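PDB 5IXH: YceI-like domain protein from Burkholderia cenocepacia BC7, which binds a long polyprenyl diphosphate inside a lipocalin-like beta barrel and probably captures antibiotics outside the cell, contributing to intrinsic resistance. Local coordinates for residues 13-17 against 147-152; 68-72 against 136-142; 79-85 against 96-102. All blocks are in the same frame, centred on the assembly; numbering follows the deposited sequence. Where two conformers were deposited one is given.

Contact 1. Residues 13-17 against 147-152. With OTP ((2E,6E,10E,14E,18E,22E,26E)-3,7,11,15,19,23,27,31-octamethyldotriaconta-2,6,10,14,18,22,26,30-octaenyl trihydrogen diphosphate), chain C.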
loop_
_atom_site.group_PDB
_atom_site.type_symbol
_atom_site.label_atom_id
_atom_site.label_comp_id
_atom_site.label_asym_id
_atom_site.label_seq_id
_atom_site.Cartn_x
_atom_site.Cartn_y
_atom_site.Cartn_z
ATOM N N ALA A 13 -2.638 1.358 -6.231
ATOM C CA ALA A 13 -3.694 2.108 -5.576
ATOM C C ALA A 13 -4.779 2.395 -6.603
ATOM O O ALA A 13 -4.494 2.812 -7.726
ATOM C CB ALA A 13 -3.175 3.381 -4.987
ATOM N N VAL A 14 -6.012 2.081 -6.210
ATOM C CA VAL A 14 -7.165 2.278 -7.070
ATOM C C VAL A 14 -8.013 3.395 -6.496
ATOM O O VAL A 14 -8.458 3.306 -5.343
ATOM C CB VAL A 14 -8.021 1.016 -7.151
ATOM C CG1 VAL A 14 -9.165 1.241 -8.102
ATOM C CG2 VAL A 14 -7.178 -0.177 -7.593
ATOM N N SER A 15 -8.244 4.416 -7.296
ATOM C CA SER A 15 -9.039 5.567 -6.900
ATOM C C SER A 15 -10.272 5.621 -7.777
ATOM O O SER A 15 -10.376 4.865 -8.754
ATOM C CB SER A 15 -8.240 6.862 -7.064
ATOM O OG SER A 15 -7.862 7.084 -8.417
ATOM N N LYS A 16 -11.193 6.519 -7.445
ATOM C CA LYS A 16 -12.427 6.634 -8.211
ATOM C C LYS A 16 -12.856 8.056 -8.539
ATOM O O LYS A 16 -12.560 8.977 -7.787
ATOM C CB LYS A 16 -13.580 5.935 -7.479
ATOM C CG LYS A 16 -13.572 4.408 -7.542
ATOM C CD LYS A 16 -14.893 3.857 -7.011
ATOM C CE LYS A 16 -15.288 2.549 -7.676
ATOM N NZ LYS A 16 -14.930 1.375 -6.847
ATOM N N GLN A 17 -13.571 8.217 -9.659
ATOM C CA GLN A 17 -14.124 9.521 -10.029
ATOM C C GLN A 17 -15.003 9.669 -11.304
ATOM O O GLN A 17 -14.767 10.603 -12.069
ATOM C CB GLN A 17 -12.952 10.499 -10.169
ATOM C CG GLN A 17 -11.792 9.971 -10.984
ATOM C CD GLN A 17 -11.342 10.963 -12.031
ATOM O OE1 GLN A 17 -11.087 12.129 -11.729
ATOM N NE2 GLN A 17 -11.266 10.513 -13.279
ATOM N N ILE A 147 -14.857 15.168 -7.113
ATOM C CA ILE A 147 -13.889 15.112 -8.214
ATOM C C ILE A 147 -13.087 13.809 -8.166
ATOM O O ILE A 147 -13.078 13.064 -9.126
ATOM C CB ILE A 147 -12.899 16.297 -8.203
ATOM C CG1 ILE A 147 -13.637 17.634 -8.259
ATOM C CG2 ILE A 147 -11.924 16.175 -9.374
ATOM C CD1 ILE A 147 -12.721 18.832 -8.063
ATOM N N VAL A 148 -12.376 13.567 -7.069
ATOM C CA VAL A 148 -11.727 12.284 -6.829
ATOM C C VAL A 148 -12.247 11.780 -5.493
ATOM O O VAL A 148 -12.174 12.491 -4.495
ATOM C CB VAL A 148 -10.177 12.410 -6.751
ATOM C CG1 VAL A 148 -9.513 11.063 -6.410
ATOM C CG2 VAL A 148 -9.635 12.982 -8.056
ATOM N N ALA A 149 -12.799 10.568 -5.473
ATOM C CA ALA A 149 -13.363 10.022 -4.241
ATOM C C ALA A 149 -12.310 9.961 -3.137
ATOM O O ALA A 149 -11.121 9.875 -3.392
ATOM C CB ALA A 149 -13.938 8.638 -4.480
ATOM N N ASP A 150 -12.762 10.017 -1.894
ATOM C CA ASP A 150 -11.871 9.949 -0.757
ATOM C C ASP A 150 -11.300 8.536 -0.596
ATOM O O ASP A 150 -10.111 8.350 -0.351
ATOM C CB ASP A 150 -12.601 10.371 0.516
ATOM C CG ASP A 150 -11.666 10.853 1.609
ATOM O OD1 ASP A 150 -10.430 10.763 1.442
ATOM O OD2 ASP A 150 -12.172 11.314 2.650
ATOM N N GLU A 151 -12.143 7.526 -0.769
ATOM C CA GLU A 151 -11.664 6.165 -0.589
ATOM C C GLU A 151 -10.699 5.732 -1.687
ATOM O O GLU A 151 -10.984 5.885 -2.869
ATOM C CB GLU A 151 -12.814 5.159 -0.520
ATOM C CG GLU A 151 -12.275 3.761 -0.212
ATOM C CD GLU A 151 -13.341 2.763 0.171
ATOM O OE1 GLU A 151 -13.578 1.824 -0.616
ATOM O OE2 GLU A 151 -13.916 2.899 1.273
ATOM N N VAL A 152 -9.551 5.202 -1.274
ATOM C CA VAL A 152 -8.556 4.621 -2.181
ATOM C C VAL A 152 -8.255 3.216 -1.689
ATOM O O VAL A 152 -8.053 3.005 -0.487
ATOM C CB VAL A 152 -7.255 5.452 -2.188
ATOM C CG1 VAL A 152 -6.147 4.772 -3.012
ATOM C CG2 VAL A 152 -7.524 6.840 -2.715
HETATM O O7 OTP C . -12.141 14.389 -15.954
HETATM P P2 OTP C . -11.495 14.672 -14.613
HETATM O O5 OTP C . -11.252 16.158 -14.468
HETATM O O6 OTP C . -12.399 14.195 -13.497
HETATM O O4 OTP C . -10.110 13.903 -14.516
HETATM P P1 OTP C . -8.998 14.183 -13.416
HETATM O O2 OTP C . -8.117 15.331 -13.857
HETATM O O3 OTP C . -9.647 14.516 -12.090
HETATM O O1 OTP C . -8.116 12.869 -13.286
HETATM C C40 OTP C . -7.897 12.230 -12.039
HETATM C C39 OTP C . -6.751 11.267 -12.335
HETATM C C37 OTP C . -6.235 10.388 -11.427
HETATM C C38 OTP C . -5.087 9.518 -11.936
HETATM C C36 OTP C . -6.735 10.256 -9.970
HETATM C C35 OTP C . -5.510 10.268 -9.032
HETATM C C34 OTP C . -5.749 9.440 -7.756
HETATM C C32 OTP C . -4.665 9.037 -7.010
HETATM C C33 OTP C . -3.234 9.395 -7.431
HETATM C C31 OTP C . -4.882 8.214 -5.727
HETATM C C30 OTP C . -4.077 8.842 -4.570
HETATM C C29 OTP C . -3.268 7.688 -3.969
HETATM C C27 OTP C . -3.312 7.371 -2.634
HETATM C C28 OTP C . -4.139 8.119 -1.587
HETATM C C26 OTP C . -2.464 6.170 -2.210
HETATM C C25 OTP C . -1.694 6.458 -0.915
HETATM C C24 OTP C . -0.999 5.102 -0.745
HETATM C C22 OTP C . 0.363 4.977 -0.728
HETATM C C23 OTP C . 1.322 6.166 -0.838
HETATM C C21 OTP C . 0.910 3.561 -0.565
HETATM C C20 OTP C . 1.195 3.409 0.929
HETATM C C19 OTP C . 1.216 1.900 1.193
HETATM C C17 OTP C . 2.237 1.306 1.906
HETATM C C18 OTP C . 3.388 2.145 2.465
HETATM C C16 OTP C . 2.253 -0.208 2.180
HETATM C C15 OTP C . 1.128 -0.960 1.445
HETATM C C14 OTP C . 1.008 -2.356 2.076
HETATM C C12 OTP C . 0.270 -2.539 3.225
HETATM C C13 OTP C . -0.485 -1.403 3.924
HETATM C C11 OTP C . 0.152 -3.933 3.860
HETATM C C10 OTP C . 1.349 -4.831 3.524
HETATM C C9 OTP C . 1.211 -6.021 4.487
HETATM C C7 OTP C . 2.236 -6.911 4.676
HETATM C C8 OTP C . 3.562 -6.755 3.931
HETATM C C6 OTP C . 2.000 -8.063 5.672
HETATM C C5 OTP C . 2.490 -9.390 5.087
HETATM C C4 OTP C . 1.709 -10.472 5.856
HETATM C C2 OTP C . 2.249 -11.286 6.825
HETATM C C3 OTP C . 1.316 -12.304 7.481
HETATM C C1 OTP C . 3.716 -11.222 7.260
HETATM O O HOH W 1 -10.417 7.643 -4.905
#
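Just past the seam where strand 10-15 pairs antiparallel with strand 151-160, near the mouth of the barrel, Lys16 and Ala149 join the two segments through a backbone hydrogen bond. Ala149 N donates to Lys16 O at 2.8 Å, almost straight at 170° about the hydrogen. The small CB of Ala149 lies 3.6 Å from the same Lys16 O, close packing that suits a methyl. Between this bond and the strand proper the backbones part, and a water bridges the opening: it accepts from Lys16 N at 2.9 Å and donates to Ala149 O and Glu151 O. Arg132 also bonds Ala149 O, so that carbonyl is held from two sources. The regular lipocalin-type wall resumes at Val152, whose CA approaches Val14 O at 3.4 Å in a CA-H...O contact. With CG1 anti to the backbone N (chi1 174°), Val152 sends that methyl to Ala13 CB, 3.8 Å away, while CG2 meets OTP C28 at 3.8 Å. Branched and apolar, it serves strand packing and lipid together. Ser15, slim enough to lie against the prenyl chain, brings OG to 3.2 Å from OTP C34, and this hydroxyl has a weak hydrogen bond to Thr22 O.

Contact 2. Residues 68-72 against 136-142. With OTP ((2E,6E,10E,14E,18E,22E,26E)-3,7,11,15,19,23,27,31-octamethyldotriaconta-2,6,10,14,18,22,26,30-octaenyl trihydrogen diphosphate), chain C.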
loop_
_atom_site.group_PDB
_atom_site.type_symbol
_atom_site.label_atom_id
_atom_site.label_comp_id
_atom_site.label_asym_id
_atom_site.label_seq_id
_atom_site.Cartn_x
_atom_site.Cartn_y
_atom_site.Cartn_z
ATOM N N LYS A 68 2.755 18.971 -4.660
ATOM C CA LYS A 68 2.505 19.332 -3.260
ATOM C C LYS A 68 1.110 18.974 -2.758
ATOM O O LYS A 68 0.964 18.428 -1.657
ATOM C CB LYS A 68 2.786 20.820 -3.046
ATOM C CG LYS A 68 2.628 21.256 -1.596
ATOM C CD LYS A 68 2.990 22.722 -1.409
ATOM C CE LYS A 68 2.615 23.219 -0.018
ATOM N NZ LYS A 68 3.241 22.404 1.062
ATOM N N ASP A 69 0.082 19.234 -3.555
ATOM C CA ASP A 69 -1.285 18.970 -3.091
ATOM C C ASP A 69 -1.583 17.491 -2.986
ATOM O O ASP A 69 -2.498 17.095 -2.255
ATOM C CB ASP A 69 -2.359 19.577 -3.997
ATOM C CG ASP A 69 -2.382 21.084 -3.962
ATOM O OD1 ASP A 69 -1.933 21.665 -2.957
ATOM O OD2 ASP A 69 -2.876 21.678 -4.944
ATOM N N TRP A 70 -0.838 16.679 -3.730
ATOM C CA TRP A 70 -1.042 15.228 -3.749
ATOM C C TRP A 70 -0.004 14.566 -2.862
ATOM O O TRP A 70 -0.066 14.753 -1.650
ATOM C CB TRP A 70 -1.085 14.701 -5.189
ATOM C CG TRP A 70 -2.423 14.964 -5.810
ATOM C CD1 TRP A 70 -2.768 15.999 -6.646
ATOM C CD2 TRP A 70 -3.618 14.195 -5.622
ATOM N NE1 TRP A 70 -4.096 15.906 -6.981
ATOM C CE2 TRP A 70 -4.639 14.809 -6.372
ATOM C CE3 TRP A 70 -3.921 13.040 -4.896
ATOM C CZ2 TRP A 70 -5.935 14.305 -6.413
ATOM C CZ3 TRP A 70 -5.199 12.552 -4.942
ATOM C CH2 TRP A 70 -6.192 13.176 -5.696
ATOM N N PHE A 71 0.964 13.824 -3.390
ATOM C CA PHE A 71 1.908 13.162 -2.489
ATOM C C PHE A 71 2.941 14.097 -1.872
ATOM O O PHE A 71 3.525 13.780 -0.847
ATOM C CB PHE A 71 2.687 12.055 -3.203
ATOM C CG PHE A 71 1.858 10.867 -3.630
ATOM C CD1 PHE A 71 0.636 10.579 -3.070
ATOM C CD2 PHE A 71 2.303 10.075 -4.668
ATOM C CE1 PHE A 71 -0.092 9.486 -3.506
ATOM C CE2 PHE A 71 1.587 8.982 -5.096
ATOM C CZ PHE A 71 0.392 8.702 -4.527
ATOM N N ASP A 72 3.228 15.213 -2.527
ATOM C CA ASP A 72 4.359 16.067 -2.132
ATOM C C ASP A 72 5.632 15.216 -2.005
ATOM O O ASP A 72 6.303 15.194 -0.958
ATOM C CB ASP A 72 4.048 16.812 -0.841
ATOM C CG ASP A 72 5.001 17.974 -0.570
ATOM O OD1 ASP A 72 5.932 18.238 -1.357
ATOM O OD2 ASP A 72 4.800 18.630 0.464
ATOM N N ASN A 136 -3.927 13.638 4.126
ATOM C CA ASN A 136 -3.868 14.918 3.431
ATOM C C ASN A 136 -3.370 14.736 1.985
ATOM O O ASN A 136 -2.718 15.627 1.445
ATOM C CB ASN A 136 -2.998 15.914 4.226
ATOM C CG ASN A 136 -3.550 17.319 4.206
ATOM O OD1 ASN A 136 -4.765 17.523 4.227
ATOM N ND2 ASN A 136 -2.659 18.304 4.144
ATOM N N VAL A 137 -3.674 13.599 1.356
ATOM C CA VAL A 137 -3.316 13.319 -0.038
ATOM C C VAL A 137 -4.446 13.800 -0.954
ATOM O O VAL A 137 -5.527 13.209 -1.021
ATOM C CB VAL A 137 -3.010 11.830 -0.253
ATOM C CG1 VAL A 137 -2.803 11.520 -1.741
ATOM C CG2 VAL A 137 -1.766 11.447 0.556
ATOM N N GLY A 138 -4.170 14.897 -1.643
ATOM C CA GLY A 138 -5.143 15.575 -2.500
ATOM C C GLY A 138 -5.832 16.655 -1.680
ATOM O O GLY A 138 -7.010 16.521 -1.315
ATOM N N THR A 139 -5.109 17.724 -1.406
ATOM C CA THR A 139 -5.640 18.849 -0.655
ATOM C C THR A 139 -5.837 20.033 -1.576
ATOM O O THR A 139 -5.765 19.907 -2.796
ATOM C CB THR A 139 -4.716 19.224 0.507
ATOM O OG1 THR A 139 -3.422 19.607 0.012
ATOM C CG2 THR A 139 -4.549 18.103 1.412
ATOM N N GLY A 140 -6.109 21.200 -1.006
ATOM C CA GLY A 140 -6.406 22.369 -1.819
ATOM C C GLY A 140 -7.637 22.114 -2.669
ATOM O O GLY A 140 -8.645 21.634 -2.164
ATOM N N GLU A 141 -7.570 22.418 -3.958
ATOM C CA GLU A 141 -8.704 22.183 -4.842
ATOM C C GLU A 141 -9.080 20.707 -4.934
ATOM O O GLU A 141 -10.219 20.371 -5.277
ATOM C CB GLU A 141 -8.415 22.744 -6.232
ATOM C CG GLU A 141 -8.401 24.255 -6.244
ATOM C CD GLU A 141 -8.155 24.828 -7.620
ATOM O OE1 GLU A 141 -7.787 24.056 -8.530
ATOM O OE2 GLU A 141 -8.332 26.053 -7.786
ATOM N N TRP A 142 -8.149 19.816 -4.596
ATOM C CA TRP A 142 -8.437 18.403 -4.689
ATOM C C TRP A 142 -9.126 17.813 -3.457
ATOM O O TRP A 142 -9.358 16.601 -3.402
ATOM C CB TRP A 142 -7.147 17.631 -4.998
ATOM C CG TRP A 142 -6.553 18.040 -6.287
ATOM C CD1 TRP A 142 -5.512 18.892 -6.468
ATOM C CD2 TRP A 142 -6.997 17.661 -7.600
ATOM N NE1 TRP A 142 -5.262 19.058 -7.813
ATOM C CE2 TRP A 142 -6.157 18.306 -8.529
ATOM C CE3 TRP A 142 -8.006 16.820 -8.075
ATOM C CZ2 TRP A 142 -6.306 18.154 -9.911
ATOM C CZ3 TRP A 142 -8.153 16.662 -9.444
ATOM C CH2 TRP A 142 -7.300 17.323 -10.347
HETATM O O7 OTP C . -12.141 14.389 -15.954
HETATM P P2 OTP C . -11.495 14.672 -14.613
HETATM O O5 OTP C . -11.252 16.158 -14.468
HETATM O O6 OTP C . -12.399 14.195 -13.497
HETATM O O4 OTP C . -10.110 13.903 -14.516
HETATM P P1 OTP C . -8.998 14.183 -13.416
HETATM O O2 OTP C . -8.117 15.331 -13.857
HETATM O O3 OTP C . -9.647 14.516 -12.090
HETATM O O1 OTP C . -8.116 12.869 -13.286
HETATM C C40 OTP C . -7.897 12.230 -12.039
HETATM C C39 OTP C . -6.751 11.267 -12.335
HETATM C C37 OTP C . -6.235 10.388 -11.427
HETATM C C38 OTP C . -5.087 9.518 -11.936
HETATM C C36 OTP C . -6.735 10.256 -9.970
HETATM C C35 OTP C . -5.510 10.268 -9.032
HETATM C C34 OTP C . -5.749 9.440 -7.756
HETATM C C32 OTP C . -4.665 9.037 -7.010
HETATM C C33 OTP C . -3.234 9.395 -7.431
HETATM C C31 OTP C . -4.882 8.214 -5.727
HETATM C C30 OTP C . -4.077 8.842 -4.570
HETATM C C29 OTP C . -3.268 7.688 -3.969
HETATM C C27 OTP C . -3.312 7.371 -2.634
HETATM C C28 OTP C . -4.139 8.119 -1.587
HETATM C C26 OTP C . -2.464 6.170 -2.210
HETATM C C25 OTP C . -1.694 6.458 -0.915
HETATM C C24 OTP C . -0.999 5.102 -0.745
HETATM C C22 OTP C . 0.363 4.977 -0.728
HETATM C C23 OTP C . 1.322 6.166 -0.838
HETATM C C21 OTP C . 0.910 3.561 -0.565
HETATM C C20 OTP C . 1.195 3.409 0.929
HETATM C C19 OTP C . 1.216 1.900 1.193
HETATM C C17 OTP C . 2.237 1.306 1.906
HETATM C C18 OTP C . 3.388 2.145 2.465
HETATM C C16 OTP C . 2.253 -0.208 2.180
HETATM C C15 OTP C . 1.128 -0.960 1.445
HETATM C C14 OTP C . 1.008 -2.356 2.076
HETATM C C12 OTP C . 0.270 -2.539 3.225
HETATM C C13 OTP C . -0.485 -1.403 3.924
HETATM C C11 OTP C . 0.152 -3.933 3.860
HETATM C C10 OTP C . 1.349 -4.831 3.524
HETATM C C9 OTP C . 1.211 -6.021 4.487
HETATM C C7 OTP C . 2.236 -6.911 4.676
HETATM C C8 OTP C . 3.562 -6.755 3.931
HETATM C C6 OTP C . 2.000 -8.063 5.672
HETATM C C5 OTP C . 2.490 -9.390 5.087
HETATM C C4 OTP C . 1.709 -10.472 5.856
HETATM C C2 OTP C . 2.249 -11.286 6.825
HETATM C C3 OTP C . 1.316 -12.304 7.481
HETATM C C1 OTP C . 3.716 -11.222 7.260
HETATM O O HOH W 2 -0.229 19.447 1.089
HETATM O O HOH W 3 -4.943 23.322 -5.078
#
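Trp70 and Trp142 meet edge-to-face where two loops close over the diphosphate end of the lipocalin-like pocket. The Trp70 edge points at the face of Trp142, five-membered-ring centroids 4.3 Å apart and planes at 55°, with NE1 of Trp70 3.3 Å from Trp142 CG. This directs the indole N-H edge at the pi cloud. Over one face of Trp70 comes Gly138 CA in a CH-pi contact, 3.7 Å from the centroid of the six-membered ring; glycine fits because its CA can come directly over that ring, and its backbone has a positive phi of 93°. Val137 CG1 sits at the edges of both Trp70 and Phe71, joining them to the prenyl chain. Trp142 in turn presents its own edge to the diphosphate, CZ3 3.7 Å from OTP O3.

Behind the rings, Asp69 O grips the opposite loop by accepting from both Gly138 N and Thr139 N. Arg132 gathers the carbonyls of Val137, Gly138 and Trp142 within one loop, while Lys103 NZ ties Lys68 O and Trp70 O to Asn136 O, linking the two loops. A water donates to Asp69 OD2 at 2.6 Å and accepts from Glu141 N at 3.0 Å.

Contact 3. Residues 79-85 against 96-102. With OTP ((2E,6E,10E,14E,18E,22E,26E)-3,7,11,15,19,23,27,31-octamethyldotriaconta-2,6,10,14,18,22,26,30-octaenyl trihydrogen diphosphate), chain C.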
loop_
_atom_site.group_PDB
_atom_site.type_symbol
_atom_site.label_atom_id
_atom_site.label_comp_id
_atom_site.label_asym_id
_atom_site.label_seq_id
_atom_site.Cartn_x
_atom_site.Cartn_y
_atom_site.Cartn_z
ATOM N N ALA A 79 6.646 6.356 1.678
ATOM C CA ALA A 79 5.526 5.931 2.521
ATOM C C ALA A 79 5.929 4.587 3.096
ATOM O O ALA A 79 6.641 3.819 2.445
ATOM C CB ALA A 79 4.268 5.812 1.692
ATOM N N THR A 80 5.503 4.298 4.314
ATOM C CA THR A 80 5.943 3.088 5.007
ATOM C C THR A 80 4.797 2.382 5.721
ATOM O O THR A 80 3.851 2.993 6.168
ATOM C CB THR A 80 7.035 3.400 6.055
ATOM O OG1 THR A 80 6.574 4.408 6.962
ATOM C CG2 THR A 80 8.300 3.912 5.385
ATOM N N PHE A 81 4.939 1.072 5.819
ATOM C CA PHE A 81 4.129 0.242 6.688
ATOM C C PHE A 81 5.054 -0.619 7.517
ATOM O O PHE A 81 5.959 -1.252 6.968
ATOM C CB PHE A 81 3.156 -0.646 5.908
ATOM C CG PHE A 81 2.376 -1.571 6.806
ATOM C CD1 PHE A 81 1.295 -1.111 7.557
ATOM C CD2 PHE A 81 2.763 -2.896 6.955
ATOM C CE1 PHE A 81 0.610 -1.964 8.417
ATOM C CE2 PHE A 81 2.070 -3.744 7.807
ATOM C CZ PHE A 81 1.009 -3.280 8.542
ATOM N N VAL A 82 4.843 -0.669 8.828
ATOM C CA VAL A 82 5.616 -1.536 9.714
ATOM C C VAL A 82 4.618 -2.271 10.614
ATOM O O VAL A 82 3.873 -1.641 11.365
ATOM C CB VAL A 82 6.626 -0.708 10.578
ATOM C CG1 VAL A 82 7.377 -1.601 11.556
ATOM C CG2 VAL A 82 7.601 0.092 9.706
ATOM N N SER A 83 4.609 -3.593 10.545
ATOM C CA SER A 83 3.681 -4.370 11.351
ATOM C C SER A 83 4.040 -4.327 12.814
ATOM O O SER A 83 5.204 -4.190 13.184
ATOM C CB SER A 83 3.637 -5.818 10.909
ATOM O OG SER A 83 4.860 -6.493 11.186
ATOM N N SER A 84 3.014 -4.457 13.641
ATOM C CA SER A 84 3.204 -4.689 15.077
ATOM C C SER A 84 2.541 -5.972 15.588
ATOM O O SER A 84 2.897 -6.448 16.655
ATOM C CB SER A 84 2.684 -3.499 15.885
ATOM O OG SER A 84 1.276 -3.350 15.697
ATOM N N ALA A 85 1.564 -6.513 14.866
ATOM C CA ALA A 85 0.848 -7.701 15.311
ATOM C C ALA A 85 0.256 -8.433 14.122
ATOM O O ALA A 85 -0.118 -7.822 13.110
ATOM C CB ALA A 85 -0.278 -7.333 16.308
ATOM N N VAL A 96 -3.243 -8.271 9.724
ATOM C CA VAL A 96 -1.928 -7.727 10.006
ATOM C C VAL A 96 -2.130 -6.277 10.387
ATOM O O VAL A 96 -2.656 -5.463 9.588
ATOM C CB VAL A 96 -0.996 -7.857 8.796
ATOM C CG1 VAL A 96 0.359 -7.285 9.115
ATOM C CG2 VAL A 96 -0.845 -9.330 8.398
ATOM N N THR A 97 -1.692 -5.930 11.581
ATOM C CA THR A 97 -1.848 -4.579 12.099
ATOM C C THR A 97 -0.491 -3.928 12.153
ATOM O O THR A 97 0.514 -4.574 12.478
ATOM C CB THR A 97 -2.543 -4.613 13.475
ATOM O OG1 THR A 97 -3.877 -5.125 13.268
ATOM C CG2 THR A 97 -2.653 -3.268 14.106
ATOM N N GLY A 98 -0.481 -2.630 11.902
ATOM C CA GLY A 98 0.755 -1.867 12.018
ATOM C C GLY A 98 0.561 -0.408 11.718
ATOM O O GLY A 98 -0.559 0.088 11.585
ATOM N N LYS A 99 1.683 0.300 11.614
ATOM C CA LYS A 99 1.693 1.738 11.391
ATOM C C LYS A 99 1.916 2.060 9.933
ATOM O O LYS A 99 2.947 1.650 9.370
ATOM C CB LYS A 99 2.791 2.371 12.226
ATOM C CG LYS A 99 2.692 3.873 12.228
ATOM C CD LYS A 99 3.860 4.556 12.929
ATOM C CE LYS A 99 3.876 4.261 14.392
ATOM N NZ LYS A 99 4.845 5.187 15.055
ATOM N N LEU A 100 0.974 2.760 9.336
ATOM C CA LEU A 100 1.044 3.250 7.951
ATOM C C LEU A 100 1.320 4.735 8.015
ATOM O O LEU A 100 0.563 5.466 8.634
ATOM C CB LEU A 100 -0.282 2.983 7.247
ATOM C CG LEU A 100 -0.420 3.473 5.792
ATOM C CD1 LEU A 100 0.603 2.797 4.899
ATOM C CD2 LEU A 100 -1.807 3.249 5.280
ATOM N N THR A 101 2.433 5.158 7.403
ATOM C CA THR A 101 2.808 6.577 7.348
ATOM C C THR A 101 2.863 6.997 5.889
ATOM O O THR A 101 3.626 6.416 5.092
ATOM C CB THR A 101 4.156 6.817 7.993
ATOM O OG1 THR A 101 4.140 6.271 9.320
ATOM C CG2 THR A 101 4.467 8.305 8.075
ATOM N N ILE A 102 2.049 7.993 5.546
ATOM C CA ILE A 102 1.973 8.549 4.192
ATOM C C ILE A 102 1.986 10.063 4.366
ATOM O O ILE A 102 1.247 10.619 5.166
ATOM C CB ILE A 102 0.660 8.143 3.454
ATOM C CG1 ILE A 102 0.539 6.629 3.321
ATOM C CG2 ILE A 102 0.599 8.803 2.068
ATOM C CD1 ILE A 102 -0.839 6.155 2.971
HETATM O O7 OTP C . -12.141 14.389 -15.954
HETATM P P2 OTP C . -11.495 14.672 -14.613
HETATM O O5 OTP C . -11.252 16.158 -14.468
HETATM O O6 OTP C . -12.399 14.195 -13.497
HETATM O O4 OTP C . -10.110 13.903 -14.516
HETATM P P1 OTP C . -8.998 14.183 -13.416
HETATM O O2 OTP C . -8.117 15.331 -13.857
HETATM O O3 OTP C . -9.647 14.516 -12.090
HETATM O O1 OTP C . -8.116 12.869 -13.286
HETATM C C40 OTP C . -7.897 12.230 -12.039
HETATM C C39 OTP C . -6.751 11.267 -12.335
HETATM C C37 OTP C . -6.235 10.388 -11.427
HETATM C C38 OTP C . -5.087 9.518 -11.936
HETATM C C36 OTP C . -6.735 10.256 -9.970
HETATM C C35 OTP C . -5.510 10.268 -9.032
HETATM C C34 OTP C . -5.749 9.440 -7.756
HETATM C C32 OTP C . -4.665 9.037 -7.010
HETATM C C33 OTP C . -3.234 9.395 -7.431
HETATM C C31 OTP C . -4.882 8.214 -5.727
HETATM C C30 OTP C . -4.077 8.842 -4.570
HETATM C C29 OTP C . -3.268 7.688 -3.969
HETATM C C27 OTP C . -3.312 7.371 -2.634
HETATM C C28 OTP C . -4.139 8.119 -1.587
HETATM C C26 OTP C . -2.464 6.170 -2.210
HETATM C C25 OTP C . -1.694 6.458 -0.915
HETATM C C24 OTP C . -0.999 5.102 -0.745
HETATM C C22 OTP C . 0.363 4.977 -0.728
HETATM C C23 OTP C . 1.322 6.166 -0.838
HETATM C C21 OTP C . 0.910 3.561 -0.565
HETATM C C20 OTP C . 1.195 3.409 0.929
HETATM C C19 OTP C . 1.216 1.900 1.193
HETATM C C17 OTP C . 2.237 1.306 1.906
HETATM C C18 OTP C . 3.388 2.145 2.465
HETATM C C16 OTP C . 2.253 -0.208 2.180
HETATM C C15 OTP C . 1.128 -0.960 1.445
HETATM C C14 OTP C . 1.008 -2.356 2.076
HETATM C C12 OTP C . 0.270 -2.539 3.225
HETATM C C13 OTP C . -0.485 -1.403 3.924
HETATM C C11 OTP C . 0.152 -3.933 3.860
HETATM C C10 OTP C . 1.349 -4.831 3.524
HETATM C C9 OTP C . 1.211 -6.021 4.487
HETATM C C7 OTP C . 2.236 -6.911 4.676
HETATM C C8 OTP C . 3.562 -6.755 3.931
HETATM C C6 OTP C . 2.000 -8.063 5.672
HETATM C C5 OTP C . 2.490 -9.390 5.087
HETATM C C4 OTP C . 1.709 -10.472 5.856
HETATM C C2 OTP C . 2.249 -11.286 6.825
HETATM C C3 OTP C . 1.316 -12.304 7.481
HETATM C C1 OTP C . 3.716 -11.222 7.260
HETATM O O HOH W 4 5.008 3.587 9.132
#
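A classic beta bulge interrupts this antiparallel hairpin: Ser84 and Ala85 both face Thr97, whose O accepts from Ser84 N at 2.8 Å and from Ala85 N at a longer 3.3 Å. Beyond it the pairing is regular, with Thr80 and Thr101 exchanging two backbone bonds and Val82 and Lys99 another two. Gly98, with no side chain, lies close to Ser83, CA to CA 3.9 Å. A chi1 of 176° turns the Phe81 ring away from its own N and carries it toward the neighbouring strand, CE1 3.6 Å from Gly98 CA and its edge toward Val96 CG1, while OTP C11 lies over one face. Leu100 CD1 adds a contact to OTP C17 at 3.7 Å. On the other side of the sheet, Thr80 and Thr101 stand side by side, their hydroxyls bridged by a water that donates to Lys99 O. The two-faced chemistry implies a barrel wall: aromatic and aliphatic groups bind the isoprenoid by dispersion, and the outward face, mostly hydroxyls and Lys99 along with Val82, is consistent with a solvent-facing side.

How the contacts relate
Along the chain the contacts are nested: 79-85 with 96-102 lies inside the loop closed by 68-72 with 136-142, which lies inside that closed by 13-17 with 147-152. Contacts 1 and 3 belong to the same curled antiparallel sheet, their centres about 21 Å apart, whereas contact 2 joins the loop after helix 59-66 to the one before strand 151-160. Contacts 1 and 2 pack together, Ile147 CG2 lying 3.8 Å from Trp142 CZ3, and contact 2 meets contact 3 where Val137 CG2 lies 3.9 Å from Ile102 CG2. All three touch the same octaprenyl diphosphate, contact 3 farther down its tail, so sheet and loops together enclose one long lipid, consistent with a lipocalin-like carrier.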